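Local coordinates for protein jasmonate-induced oxygenase 2 (Arabidopsis thaliana, PDB 6LSV) that oxidises the plant hormone jasmonate to 12-hydroxyjasmonate, using iron, molecular oxygen and 2-oxoglutarate, and so takes part in jasmonate-mediated defence signalling, at residues S20-I26 / C215-A221; Y138-L144 / I203-V209; M233-D239 / R294-F300. One frame throughout, in Å; residues are numbered along the deposited sequence.

Interaction 1: S20-I26 / C215-A221; sequences SLPDRYI and CPRPELA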
loop_
_atom_site.group_PDB
_atom_site.type_symbol
_atom_site.label_atom_id
_atom_site.label_comp_id
_atom_site.label_asym_id
_atom_site.label_seq_id
_atom_site.Cartn_x
_atom_site.Cartn_y
_atom_site.Cartn_z
ATOM N N SER A 20 19.114 -11.875 19.820
ATOM C CA SER A 20 18.033 -11.076 20.372
ATOM C C SER A 20 17.452 -10.198 19.272
ATOM O O SER A 20 17.903 -10.217 18.122
ATOM C CB SER A 20 18.525 -10.217 21.541
ATOM O OG SER A 20 19.675 -9.480 21.160
ATOM N N LEU A 21 16.438 -9.421 19.636
ATOM C CA LEU A 21 15.883 -8.396 18.767
ATOM C C LEU A 21 16.289 -7.037 19.307
ATOM O O LEU A 21 15.984 -6.732 20.471
ATOM C CB LEU A 21 14.360 -8.509 18.698
ATOM C CG LEU A 21 13.691 -7.911 17.461
ATOM C CD1 LEU A 21 14.197 -8.585 16.199
ATOM C CD2 LEU A 21 12.176 -8.018 17.565
ATOM N N PRO A 22 16.988 -6.210 18.533
ATOM C CA PRO A 22 17.311 -4.856 18.999
ATOM C C PRO A 22 16.056 -4.109 19.437
ATOM O O PRO A 22 14.977 -4.279 18.865
ATOM C CB PRO A 22 17.961 -4.208 17.773
ATOM C CG PRO A 22 18.513 -5.357 16.990
ATOM C CD PRO A 22 17.560 -6.498 17.206
ATOM N N ASP A 23 16.206 -3.279 20.477
ATOM C CA ASP A 23 15.057 -2.599 21.068
ATOM C C ASP A 23 14.369 -1.659 20.084
ATOM O O ASP A 23 13.164 -1.415 20.224
ATOM C CB ASP A 23 15.482 -1.833 22.331
ATOM C CG ASP A 23 14.291 -1.260 23.107
ATOM O OD1 ASP A 23 13.729 -0.221 22.693
ATOM O OD2 ASP A 23 13.904 -1.865 24.132
ATOM N N ARG A 24 15.094 -1.144 19.085
ATOM C CA ARG A 24 14.465 -0.298 18.076
ATOM C C ARG A 24 13.343 -1.020 17.339
ATOM O O ARG A 24 12.454 -0.361 16.789
ATOM C CB ARG A 24 15.502 0.196 17.062
ATOM C CG ARG A 24 16.636 1.042 17.642
ATOM C CD ARG A 24 16.143 2.362 18.212
ATOM N NE ARG A 24 15.338 3.118 17.257
ATOM C CZ ARG A 24 15.836 3.922 16.323
ATOM N NH1 ARG A 24 17.148 4.083 16.212
ATOM N NH2 ARG A 24 15.021 4.567 15.500
ATOM N N TYR A 25 13.362 -2.354 17.320
ATOM C CA TYR A 25 12.384 -3.149 16.592
ATOM C C TYR A 25 11.413 -3.875 17.517
ATOM O O TYR A 25 10.644 -4.722 17.049
ATOM C CB TYR A 25 13.097 -4.149 15.677
ATOM C CG TYR A 25 14.122 -3.497 14.776
ATOM C CD1 TYR A 25 13.766 -3.018 13.521
ATOM C CD2 TYR A 25 15.445 -3.343 15.186
ATOM C CE1 TYR A 25 14.693 -2.412 12.698
ATOM C CE2 TYR A 25 16.383 -2.735 14.366
ATOM C CZ TYR A 25 16.001 -2.271 13.125
ATOM O OH TYR A 25 16.923 -1.668 12.304
ATOM N N ILE A 26 11.425 -3.563 18.809
ATOM C CA ILE A 26 10.478 -4.140 19.756
ATOM C C ILE A 26 9.304 -3.182 19.906
ATOM O O ILE A 26 9.483 -2.018 20.281
ATOM C CB ILE A 26 11.137 -4.417 21.115
ATOM C CG1 ILE A 26 12.398 -5.264 20.941
ATOM C CG2 ILE A 26 10.152 -5.098 22.054
ATOM C CD1 ILE A 26 13.173 -5.468 22.222
ATOM N N CYS A 215 12.809 -13.004 11.214
ATOM C CA CYS A 215 12.947 -12.208 12.415
ATOM C C CYS A 215 13.205 -13.122 13.604
ATOM O O CYS A 215 12.467 -14.096 13.801
ATOM C CB CYS A 215 11.685 -11.368 12.663
ATOM S SG CYS A 215 11.784 -10.317 14.115
ATOM N N PRO A 216 14.233 -12.850 14.412
ATOM C CA PRO A 216 14.567 -13.779 15.503
ATOM C C PRO A 216 13.495 -13.873 16.575
ATOM O O PRO A 216 13.366 -14.932 17.201
ATOM C CB PRO A 216 15.877 -13.208 16.058
ATOM C CG PRO A 216 15.883 -11.776 15.633
ATOM C CD PRO A 216 15.176 -11.724 14.321
ATOM N N ARG A 217 12.728 -12.808 16.815
ATOM C CA ARG A 217 11.644 -12.818 17.802
ATOM C C ARG A 217 10.434 -12.103 17.215
ATOM O O ARG A 217 10.106 -10.975 17.602
ATOM C CB ARG A 217 12.089 -12.164 19.114
ATOM C CG ARG A 217 13.342 -12.774 19.738
ATOM C CD ARG A 217 13.007 -13.929 20.668
ATOM N NE ARG A 217 11.800 -13.662 21.444
ATOM C CZ ARG A 217 11.801 -13.219 22.697
ATOM N NH1 ARG A 217 12.948 -12.994 23.324
ATOM N NH2 ARG A 217 10.655 -13.000 23.325
ATOM N N PRO A 218 9.726 -12.749 16.281
ATOM C CA PRO A 218 8.651 -12.048 15.561
ATOM C C PRO A 218 7.445 -11.720 16.418
ATOM O O PRO A 218 6.646 -10.864 16.020
ATOM C CB PRO A 218 8.284 -13.028 14.444
ATOM C CG PRO A 218 8.620 -14.358 15.015
ATOM C CD PRO A 218 9.860 -14.147 15.838
ATOM N N GLU A 219 7.276 -12.365 17.572
ATOM C CA GLU A 219 6.171 -12.004 18.451
ATOM C C GLU A 219 6.376 -10.653 19.127
ATOM O O GLU A 219 5.452 -10.162 19.786
ATOM C CB GLU A 219 5.953 -13.096 19.503
ATOM C CG GLU A 219 6.779 -12.942 20.767
ATOM C CD GLU A 219 8.188 -13.490 20.622
ATOM O OE1 GLU A 219 8.555 -13.929 19.510
ATOM O OE2 GLU A 219 8.927 -13.482 21.629
ATOM N N LEU A 220 7.555 -10.043 18.985
ATOM C CA LEU A 220 7.802 -8.693 19.474
ATOM C C LEU A 220 7.833 -7.658 18.362
ATOM O O LEU A 220 7.811 -6.456 18.652
ATOM C CB LEU A 220 9.136 -8.624 20.230
ATOM C CG LEU A 220 9.431 -9.613 21.356
ATOM C CD1 LEU A 220 10.834 -9.368 21.901
ATOM C CD2 LEU A 220 8.398 -9.499 22.459
ATOM N N ALA A 221 7.894 -8.089 17.109
ATOM C CA ALA A 221 8.173 -7.206 15.992
ATOM C C ALA A 221 6.973 -7.140 15.059
ATOM O O ALA A 221 6.038 -7.941 15.140
ATOM C CB ALA A 221 9.417 -7.676 15.226
#
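Leu21 is the main apolar link between 20-26 and 215-221, and its two methyl branches divide the opposing segment between them. CD1 of Leu21 goes to the start of 215-221, lying 3.6 Å from Cys215 SG and 3.7 Å from Pro216 CG, with the leucine side chain and the proline ring crossing at about a right angle. CD2 of Leu21 reaches the other end, where it meets Ala221 CB at 3.6 Å and touches Leu220 CB more loosely. A first torsion of -157° carries CG of Leu21 to the side opposite its own N, and the fork then sets CD2 among Arg217 O, Leu220 CB and Ala221 CB. A second apolar pair extends this patch: Ile26 and Leu220 run side by side in the same direction, with Ile26 CG2 4.1 Å from Leu220 CB.

Backbone atoms contribute by packing, since no hydrogen bond joins the two segments. The carbonyl oxygen of Ser20 rests against Pro216 CG at 3.6 Å, and Tyr25 O lies 3.7 Å from Ala221 CA.

Polar bonds instead shape each partner separately. Tyr25 N bonds to Pro22 O in the short 3-10 turn, and Leu220 N bonds to Arg217 O at 3.0 Å. Arg217 and Glu219 form a salt bridge, in which NE of Arg217 meets Glu219 OE2 at 2.9 Å on the syn side of the carboxylate; Leu220 CD1 lies over one face of the same guanidinium.

The contact joins two loops at the periphery, one between helix 10-15 and strand 47-49, the other between strands 204-212 and 224-225. Trp135, shortly before strand 137-144, touches Leu21, Tyr25 and Cys215, while the backbone of Leu220 bonds to that of Lys27.

Interaction 2: Y138-L144 / I203-V209; sequences YYFLHLL and IGACLRV. With JAA ({(1R,2R)-3-oxo-2-[(2Z)-pent-2-en-1-yl]cyclopentyl}acetic acid), chain D.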
loop_
_atom_site.group_PDB
_atom_site.type_symbol
_atom_site.label_atom_id
_atom_site.label_comp_id
_atom_site.label_asym_id
_atom_site.label_seq_id
_atom_site.Cartn_x
_atom_site.Cartn_y
_atom_site.Cartn_z
ATOM N N TYR A 138 12.362 -1.959 1.883
ATOM C CA TYR A 138 11.410 -1.708 0.814
ATOM C C TYR A 138 12.089 -0.941 -0.311
ATOM O O TYR A 138 13.176 -0.381 -0.147
ATOM C CB TYR A 138 10.183 -0.942 1.328
ATOM C CG TYR A 138 10.487 0.480 1.743
ATOM C CD1 TYR A 138 10.400 1.522 0.830
ATOM C CD2 TYR A 138 10.860 0.778 3.049
ATOM C CE1 TYR A 138 10.679 2.820 1.202
ATOM C CE2 TYR A 138 11.142 2.077 3.433
ATOM C CZ TYR A 138 11.051 3.095 2.503
ATOM O OH TYR A 138 11.332 4.395 2.869
ATOM N N TYR A 139 11.418 -0.921 -1.465
ATOM C CA TYR A 139 11.797 -0.087 -2.596
ATOM C C TYR A 139 10.596 0.738 -3.025
ATOM O O TYR A 139 9.459 0.267 -2.984
ATOM C CB TYR A 139 12.302 -0.915 -3.785
ATOM C CG TYR A 139 13.237 -0.141 -4.680
ATOM C CD1 TYR A 139 12.746 0.731 -5.642
ATOM C CD2 TYR A 139 14.612 -0.266 -4.549
ATOM C CE1 TYR A 139 13.602 1.452 -6.456
ATOM C CE2 TYR A 139 15.475 0.448 -5.356
ATOM C CZ TYR A 139 14.966 1.304 -6.306
ATOM O OH TYR A 139 15.826 2.015 -7.106
ATOM N N PHE A 140 10.853 1.973 -3.447
ATOM C CA PHE A 140 9.786 2.887 -3.839
ATOM C C PHE A 140 10.169 3.585 -5.136
ATOM O O PHE A 140 11.309 4.037 -5.288
ATOM C CB PHE A 140 9.518 3.909 -2.728
ATOM C CG PHE A 140 8.422 4.886 -3.042
ATOM C CD1 PHE A 140 7.106 4.466 -3.144
ATOM C CD2 PHE A 140 8.709 6.231 -3.224
ATOM C CE1 PHE A 140 6.097 5.371 -3.424
ATOM C CE2 PHE A 140 7.705 7.138 -3.507
ATOM C CZ PHE A 140 6.398 6.709 -3.608
ATOM N N LEU A 141 9.223 3.660 -6.071
ATOM C CA LEU A 141 9.446 4.319 -7.350
ATOM C C LEU A 141 8.109 4.809 -7.890
ATOM O O LEU A 141 7.044 4.321 -7.502
ATOM C CB LEU A 141 10.131 3.385 -8.364
ATOM C CG LEU A 141 9.423 2.085 -8.775
ATOM C CD1 LEU A 141 8.524 2.278 -9.998
ATOM C CD2 LEU A 141 10.433 0.972 -9.030
ATOM N N HIS A 142 8.179 5.775 -8.801
ATOM C CA HIS A 142 6.999 6.332 -9.444
ATOM C C HIS A 142 6.798 5.722 -10.827
ATOM O O HIS A 142 7.761 5.380 -11.520
ATOM C CB HIS A 142 7.113 7.851 -9.572
ATOM C CG HIS A 142 6.981 8.582 -8.274
ATOM N ND1 HIS A 142 5.778 8.712 -7.612
ATOM C CD2 HIS A 142 7.898 9.226 -7.514
ATOM C CE1 HIS A 142 5.961 9.402 -6.502
ATOM N NE2 HIS A 142 7.238 9.727 -6.418
ATOM N N LEU A 143 5.533 5.590 -11.221
ATOM C CA LEU A 143 5.154 5.160 -12.565
ATOM C C LEU A 143 4.436 6.243 -13.355
ATOM O O LEU A 143 4.723 6.429 -14.538
ATOM C CB LEU A 143 4.263 3.916 -12.499
ATOM C CG LEU A 143 4.865 2.698 -11.799
ATOM C CD1 LEU A 143 3.783 1.937 -11.054
ATOM C CD2 LEU A 143 5.568 1.800 -12.799
ATOM N N LEU A 144 3.512 6.960 -12.725
ATOM C CA LEU A 144 2.850 8.116 -13.307
ATOM C C LEU A 144 2.776 9.208 -12.253
ATOM O O LEU A 144 2.710 8.909 -11.053
ATOM C CB LEU A 144 1.435 7.776 -13.801
ATOM C CG LEU A 144 1.327 6.829 -14.994
ATOM C CD1 LEU A 144 -0.124 6.446 -15.195
ATOM C CD2 LEU A 144 1.899 7.474 -16.246
ATOM N N ILE A 203 -3.411 10.984 -13.604
ATOM C CA ILE A 203 -3.417 10.580 -12.206
ATOM C C ILE A 203 -1.986 10.284 -11.784
ATOM O O ILE A 203 -1.043 10.482 -12.560
ATOM C CB ILE A 203 -4.329 9.359 -11.992
ATOM C CG1 ILE A 203 -4.042 8.288 -13.046
ATOM C CG2 ILE A 203 -5.782 9.768 -12.089
ATOM C CD1 ILE A 203 -2.952 7.309 -12.667
ATOM N N GLY A 204 -1.816 9.792 -10.564
ATOM C CA GLY A 204 -0.519 9.369 -10.062
ATOM C C GLY A 204 -0.519 7.868 -9.837
ATOM O O GLY A 204 -1.534 7.291 -9.435
ATOM N N ALA A 205 0.622 7.242 -10.106
ATOM C CA ALA A 205 0.787 5.810 -9.896
ATOM C C ALA A 205 2.203 5.571 -9.413
ATOM O O ALA A 205 3.160 5.944 -10.098
ATOM C CB ALA A 205 0.517 5.020 -11.180
ATOM N N CYS A 206 2.340 4.970 -8.241
ATOM C CA CYS A 206 3.646 4.609 -7.721
ATOM C C CYS A 206 3.607 3.175 -7.212
ATOM O O CYS A 206 2.548 2.549 -7.098
ATOM C CB CYS A 206 4.118 5.587 -6.632
ATOM S SG CYS A 206 2.844 6.153 -5.496
ATOM N N LEU A 207 4.794 2.652 -6.930
ATOM C CA LEU A 207 4.981 1.258 -6.570
ATOM C C LEU A 207 5.912 1.188 -5.373
ATOM O O LEU A 207 6.970 1.825 -5.367
ATOM C CB LEU A 207 5.559 0.465 -7.747
ATOM C CG LEU A 207 5.839 -1.013 -7.480
ATOM C CD1 LEU A 207 4.533 -1.768 -7.278
ATOM C CD2 LEU A 207 6.661 -1.629 -8.609
ATOM N N ARG A 208 5.507 0.436 -4.356
ATOM C CA ARG A 208 6.365 0.139 -3.218
ATOM C C ARG A 208 6.375 -1.367 -3.019
ATOM O O ARG A 208 5.316 -1.979 -2.844
ATOM C CB ARG A 208 5.898 0.843 -1.940
ATOM C CG ARG A 208 6.396 0.141 -0.684
ATOM C CD ARG A 208 6.467 1.048 0.523
ATOM N NE ARG A 208 6.731 0.277 1.735
ATOM C CZ ARG A 208 7.232 0.788 2.856
ATOM N NH1 ARG A 208 7.528 2.078 2.923
ATOM N NH2 ARG A 208 7.438 0.007 3.908
ATOM N N VAL A 209 7.566 -1.958 -3.055
ATOM C CA VAL A 209 7.752 -3.389 -2.853
ATOM C C VAL A 209 8.373 -3.589 -1.480
ATOM O O VAL A 209 9.363 -2.929 -1.143
ATOM C CB VAL A 209 8.630 -4.006 -3.955
ATOM C CG1 VAL A 209 8.653 -5.519 -3.823
ATOM C CG2 VAL A 209 8.124 -3.586 -5.329
HETATM O O01 JAA D . 6.826 4.324 1.109
HETATM O O02 JAA D . 2.850 8.400 -1.730
HETATM O O03 JAA D . 3.846 9.819 -0.418
HETATM C C04 JAA D . 4.678 6.714 0.064
HETATM C C05 JAA D . 5.010 5.612 1.213
HETATM C C06 JAA D . 5.987 7.539 -0.043
HETATM C C07 JAA D . 6.968 6.788 0.576
HETATM C C08 JAA D . 6.271 5.367 1.007
HETATM C C09 JAA D . 4.140 4.292 1.029
HETATM C C10 JAA D . 3.586 7.560 0.425
HETATM C C11 JAA D . 2.806 4.433 1.764
HETATM C C12 JAA D . 3.418 8.654 -0.634
HETATM C C13 JAA D . 2.352 3.492 2.571
HETATM C C14 JAA D . 3.144 2.210 2.817
HETATM C C15 JAA D . 3.306 1.991 4.321
#
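The guanidinium of Arg208 lies flat on the Tyr138 ring, with planes 6° apart and CZ of Arg208 3.8 Å from the ring centroid, a stacked cation-pi pair. Two conformations produce it. The Arg208 chain is extended, whereas Tyr138 has CG between its own N and carbonyl carbon (chi1 68°), which turns its ring toward the neighbouring strand. NH1 of Arg208 sits over the middle of the ring and donates a fairly straight bond (158°) to the ketone oxygen O01 of jasmonate at 3.0 Å, in the guanidinium plane. C14 of the pentenyl tail lies over the opposite guanidinium face. Asn210 OD1 takes the NE proton, and Tyr138 OH is bonded to Arg124 O and Asn113 ND2.

Phe140 shares this side of the sheet. Its ring receives jasmonate C06 over one face, 3.7 Å from Phe140 CZ, while Cys206 CB meets Phe140 CE1 obliquely at 3.8 Å. On the other side, Leu141 and Leu207 run side by side and Leu143 CD1 reaches Leu207 CB at 4.0 Å.

The strands are antiparallel, in register from Tyr139-Val209 to His142-Cys206. There a classic bulge sets Leu143 and Leu144 together opposite Ala205, whose carbonyl oxygen accepts from both amides, 2.8 Å from Leu144 N.

With its plane held by the tyrosine and its NE by Asn210, Arg208 can direct NH1 at the ketone. Recognition of the cyclopentanone thus combines one directional bond with aromatic packing, and the positive guanidinium probably polarises the carbonyl.

Interaction 3: M233-D239 / R294-F300; sequences MTILLPD and RVSLAFF. With AKG (2-oxoglutaric acid), chain C; JAA ({(1R,2R)-3-oxo-2-[(2Z)-pent-2-en-1-yl]cyclopentyl}acetic acid), chain D.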
loop_
_atom_site.group_PDB
_atom_site.type_symbol
_atom_site.label_atom_id
_atom_site.label_comp_id
_atom_site.label_asym_id
_atom_site.label_seq_id
_atom_site.Cartn_x
_atom_site.Cartn_y
_atom_site.Cartn_z
ATOM N N MET A 233 -6.386 4.333 -4.074
ATOM C CA MET A 233 -6.569 2.913 -3.821
ATOM C C MET A 233 -5.238 2.201 -3.995
ATOM O O MET A 233 -4.357 2.659 -4.730
ATOM C CB MET A 233 -7.619 2.278 -4.746
ATOM C CG MET A 233 -7.484 2.639 -6.212
ATOM S SD MET A 233 -8.584 1.658 -7.256
ATOM C CE MET A 233 -7.766 0.067 -7.208
ATOM N N THR A 234 -5.096 1.076 -3.302
ATOM C CA THR A 234 -3.919 0.231 -3.405
ATOM C C THR A 234 -4.309 -1.103 -4.023
ATOM O O THR A 234 -5.296 -1.720 -3.608
ATOM C CB THR A 234 -3.273 0.002 -2.035
ATOM O OG1 THR A 234 -3.024 1.263 -1.402
ATOM C CG2 THR A 234 -1.956 -0.755 -2.182
ATOM N N ILE A 235 -3.547 -1.533 -5.020
ATOM C CA ILE A 235 -3.646 -2.885 -5.552
ATOM C C ILE A 235 -2.465 -3.658 -4.982
ATOM O O ILE A 235 -1.308 -3.386 -5.321
ATOM C CB ILE A 235 -3.665 -2.898 -7.088
ATOM C CG1 ILE A 235 -4.904 -2.163 -7.603
ATOM C CG2 ILE A 235 -3.674 -4.327 -7.615
ATOM C CD1 ILE A 235 -4.963 -2.037 -9.104
ATOM N N LEU A 236 -2.755 -4.605 -4.095
ATOM C CA LEU A 236 -1.746 -5.309 -3.316
ATOM C C LEU A 236 -1.591 -6.730 -3.837
ATOM O O LEU A 236 -2.578 -7.466 -3.954
ATOM C CB LEU A 236 -2.133 -5.324 -1.834
ATOM C CG LEU A 236 -1.269 -6.044 -0.795
ATOM C CD1 LEU A 236 0.158 -5.521 -0.798
ATOM C CD2 LEU A 236 -1.891 -5.887 0.589
ATOM N N LEU A 237 -0.353 -7.111 -4.156
ATOM C CA LEU A 237 -0.023 -8.492 -4.495
ATOM C C LEU A 237 0.731 -9.084 -3.314
ATOM O O LEU A 237 1.960 -8.957 -3.227
ATOM C CB LEU A 237 0.809 -8.580 -5.775
ATOM C CG LEU A 237 1.155 -10.005 -6.218
ATOM C CD1 LEU A 237 -0.086 -10.888 -6.196
ATOM C CD2 LEU A 237 1.793 -10.012 -7.601
ATOM N N PRO A 238 0.048 -9.717 -2.369
ATOM C CA PRO A 238 0.738 -10.262 -1.201
ATOM C C PRO A 238 1.505 -11.525 -1.556
ATOM O O PRO A 238 1.262 -12.169 -2.578
ATOM C CB PRO A 238 -0.400 -10.561 -0.219
ATOM C CG PRO A 238 -1.593 -10.784 -1.082
ATOM C CD PRO A 238 -1.406 -9.961 -2.330
ATOM N N ASP A 239 2.448 -11.865 -0.684
ATOM C CA ASP A 239 3.305 -13.021 -0.909
ATOM C C ASP A 239 2.460 -14.275 -1.087
ATOM O O ASP A 239 1.653 -14.624 -0.220
ATOM C CB ASP A 239 4.283 -13.182 0.255
ATOM C CG ASP A 239 5.399 -14.162 -0.056
ATOM O OD1 ASP A 239 5.141 -15.386 -0.022
ATOM O OD2 ASP A 239 6.530 -13.709 -0.343
ATOM N N ARG A 294 9.034 -12.812 3.284
ATOM C CA ARG A 294 7.868 -12.447 2.496
ATOM C C ARG A 294 8.272 -11.373 1.502
ATOM O O ARG A 294 9.209 -10.608 1.741
ATOM C CB ARG A 294 6.706 -11.938 3.371
ATOM C CG ARG A 294 5.902 -13.029 4.067
ATOM C CD ARG A 294 4.656 -12.482 4.776
ATOM N NE ARG A 294 3.529 -12.262 3.872
ATOM C CZ ARG A 294 3.115 -11.067 3.457
ATOM N NH1 ARG A 294 3.732 -9.964 3.865
ATOM N NH2 ARG A 294 2.080 -10.973 2.631
ATOM N N VAL A 295 7.557 -11.326 0.381
ATOM C CA VAL A 295 7.715 -10.268 -0.609
ATOM C C VAL A 295 6.324 -9.875 -1.082
ATOM O O VAL A 295 5.577 -10.722 -1.588
ATOM C CB VAL A 295 8.584 -10.700 -1.804
ATOM C CG1 VAL A 295 8.325 -9.794 -2.997
ATOM C CG2 VAL A 295 10.058 -10.683 -1.426
ATOM N N SER A 296 5.971 -8.603 -0.919
ATOM C CA SER A 296 4.669 -8.107 -1.333
ATOM C C SER A 296 4.834 -6.838 -2.153
ATOM O O SER A 296 5.760 -6.053 -1.936
ATOM C CB SER A 296 3.758 -7.848 -0.131
ATOM O OG SER A 296 3.825 -8.924 0.788
ATOM N N LEU A 297 3.918 -6.648 -3.097
ATOM C CA LEU A 297 3.968 -5.544 -4.047
ATOM C C LEU A 297 2.746 -4.662 -3.839
ATOM O O LEU A 297 1.609 -5.129 -3.963
ATOM C CB LEU A 297 4.026 -6.061 -5.486
ATOM C CG LEU A 297 5.362 -6.582 -6.033
ATOM C CD1 LEU A 297 5.798 -7.879 -5.365
ATOM C CD2 LEU A 297 5.272 -6.768 -7.537
ATOM N N ALA A 298 2.983 -3.391 -3.525
ATOM C CA ALA A 298 1.924 -2.426 -3.258
ATOM C C ALA A 298 1.911 -1.397 -4.380
ATOM O O ALA A 298 2.817 -0.563 -4.479
ATOM C CB ALA A 298 2.122 -1.756 -1.900
ATOM N N PHE A 299 0.885 -1.459 -5.220
ATOM C CA PHE A 299 0.671 -0.485 -6.281
ATOM C C PHE A 299 -0.316 0.564 -5.786
ATOM O O PHE A 299 -1.409 0.224 -5.319
ATOM C CB PHE A 299 0.150 -1.182 -7.539
ATOM C CG PHE A 299 -0.241 -0.247 -8.649
ATOM C CD1 PHE A 299 -1.549 0.193 -8.774
ATOM C CD2 PHE A 299 0.695 0.170 -9.583
ATOM C CE1 PHE A 299 -1.915 1.047 -9.797
ATOM C CE2 PHE A 299 0.336 1.023 -10.608
ATOM C CZ PHE A 299 -0.970 1.463 -10.713
ATOM N N PHE A 300 0.074 1.833 -5.877
ATOM C CA PHE A 300 -0.736 2.944 -5.390
ATOM C C PHE A 300 -1.311 3.705 -6.577
ATOM O O PHE A 300 -0.563 4.179 -7.438
ATOM C CB PHE A 300 0.088 3.878 -4.503
ATOM C CG PHE A 300 0.755 3.192 -3.344
ATOM C CD1 PHE A 300 0.007 2.565 -2.356
ATOM C CD2 PHE A 300 2.134 3.181 -3.240
ATOM C CE1 PHE A 300 0.630 1.937 -1.284
ATOM C CE2 PHE A 300 2.758 2.561 -2.175
ATOM C CZ PHE A 300 2.005 1.939 -1.196
HETATM C C1 AKG C . 1.724 -2.084 2.055
HETATM O O1 AKG C . 0.743 -1.501 1.528
HETATM O O2 AKG C . 2.874 -1.577 1.942
HETATM C C2 AKG C . 1.498 -3.379 2.842
HETATM O O5 AKG C . 0.808 -3.346 3.805
HETATM C C3 AKG C . 2.133 -4.712 2.422
HETATM C C4 AKG C . 1.149 -5.850 2.705
HETATM C C5 AKG C . 1.862 -7.203 2.728
HETATM O O3 AKG C . 1.256 -8.259 2.406
HETATM O O4 AKG C . 3.068 -7.258 3.077
HETATM O O01 JAA D . 6.826 4.324 1.109
HETATM O O02 JAA D . 2.850 8.400 -1.730
HETATM O O03 JAA D . 3.846 9.819 -0.418
HETATM C C04 JAA D . 4.678 6.714 0.064
HETATM C C05 JAA D . 5.010 5.612 1.213
HETATM C C06 JAA D . 5.987 7.539 -0.043
HETATM C C07 JAA D . 6.968 6.788 0.576
HETATM C C08 JAA D . 6.271 5.367 1.007
HETATM C C09 JAA D . 4.140 4.292 1.029
HETATM C C10 JAA D . 3.586 7.560 0.425
HETATM C C11 JAA D . 2.806 4.433 1.764
HETATM C C12 JAA D . 3.418 8.654 -0.634
HETATM C C13 JAA D . 2.352 3.492 2.571
HETATM C C14 JAA D . 3.144 2.210 2.817
HETATM C C15 JAA D . 3.306 1.991 4.321
HETATM O O HOH W 1 1.194 -4.459 -6.603
#
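Strands 233-237 and 294-300 run antiparallel, their axes 159° apart, and the Ile235-Phe299 and Leu237-Leu297 pairs exchange four backbone hydrogen bonds, such as Leu237 N to Leu297 O at 2.8 Å. Past the strand end Asp239 takes over the pairing, its OD2 accepting from Val295 N at 2.7 Å, while OD1 of Asp239 bonds to the amides of Gln241 and Val242.

Side chains of Leu236, Ser296 and Ala298 line the 2-oxoglutarate pocket. Arg294, bent at its third torsion (81°), turns its guanidinium edge to the distal carboxylate: NH1 donates to O4 of the cosubstrate at 2.9 Å and NH2 to O3 at 2.8 Å. Asp239 CB lies over one guanidinium face, and NE is bonded to Val242 O. Ser296 OG adds weak bonding to the same carboxylate, and CD1 and CD2 of Leu236 both pack on C4 of the cosubstrate, each 3.7 Å away.

Thr234 meets Phe300 from the ring edge, OG1 lying 3.4 Å from Phe300 CD1; that OG1 also bonds to OD2 of the iron ligand Asp229, a second-shell link. Phe300 CZ approaches jasmonate C09 at 3.9 Å. On the other side of the sheet, Ile235 and Phe299 run alongside each other.

Arg294-Val295-Ser296 is the Arg-x-Ser motif that plant 2-oxoglutarate dioxygenases use to hold the cosubstrate's distal carboxylate, here within the double-stranded beta-helix core of the fold.

Interactions 2 and 3 are neighbouring strand pairs of one sheet, their centres 11 Å apart. Strand 204-212 lies next to strand 294-302, and probable hydrogen bonds join Arg208 O to Ala298 N at 2.8 Å and Cys206 O to Phe300 N at 2.9 Å. Both touch jasmonate: interaction 2 supplies Arg208 and Phe140, interaction 3 Phe300, and Arg333 and Arg337 also bind the substrate. The side chain of Arg208 is about 7 Å from the bound iron, and the side chain of Phe300 is about 5 Å from it. Interaction 1 is peripheral, its centre 29 Å from that of interaction 2 and 24 Å from that of interaction 3. The side chain of Cys215 is about 14 Å from the bound 2-oxoglutarate.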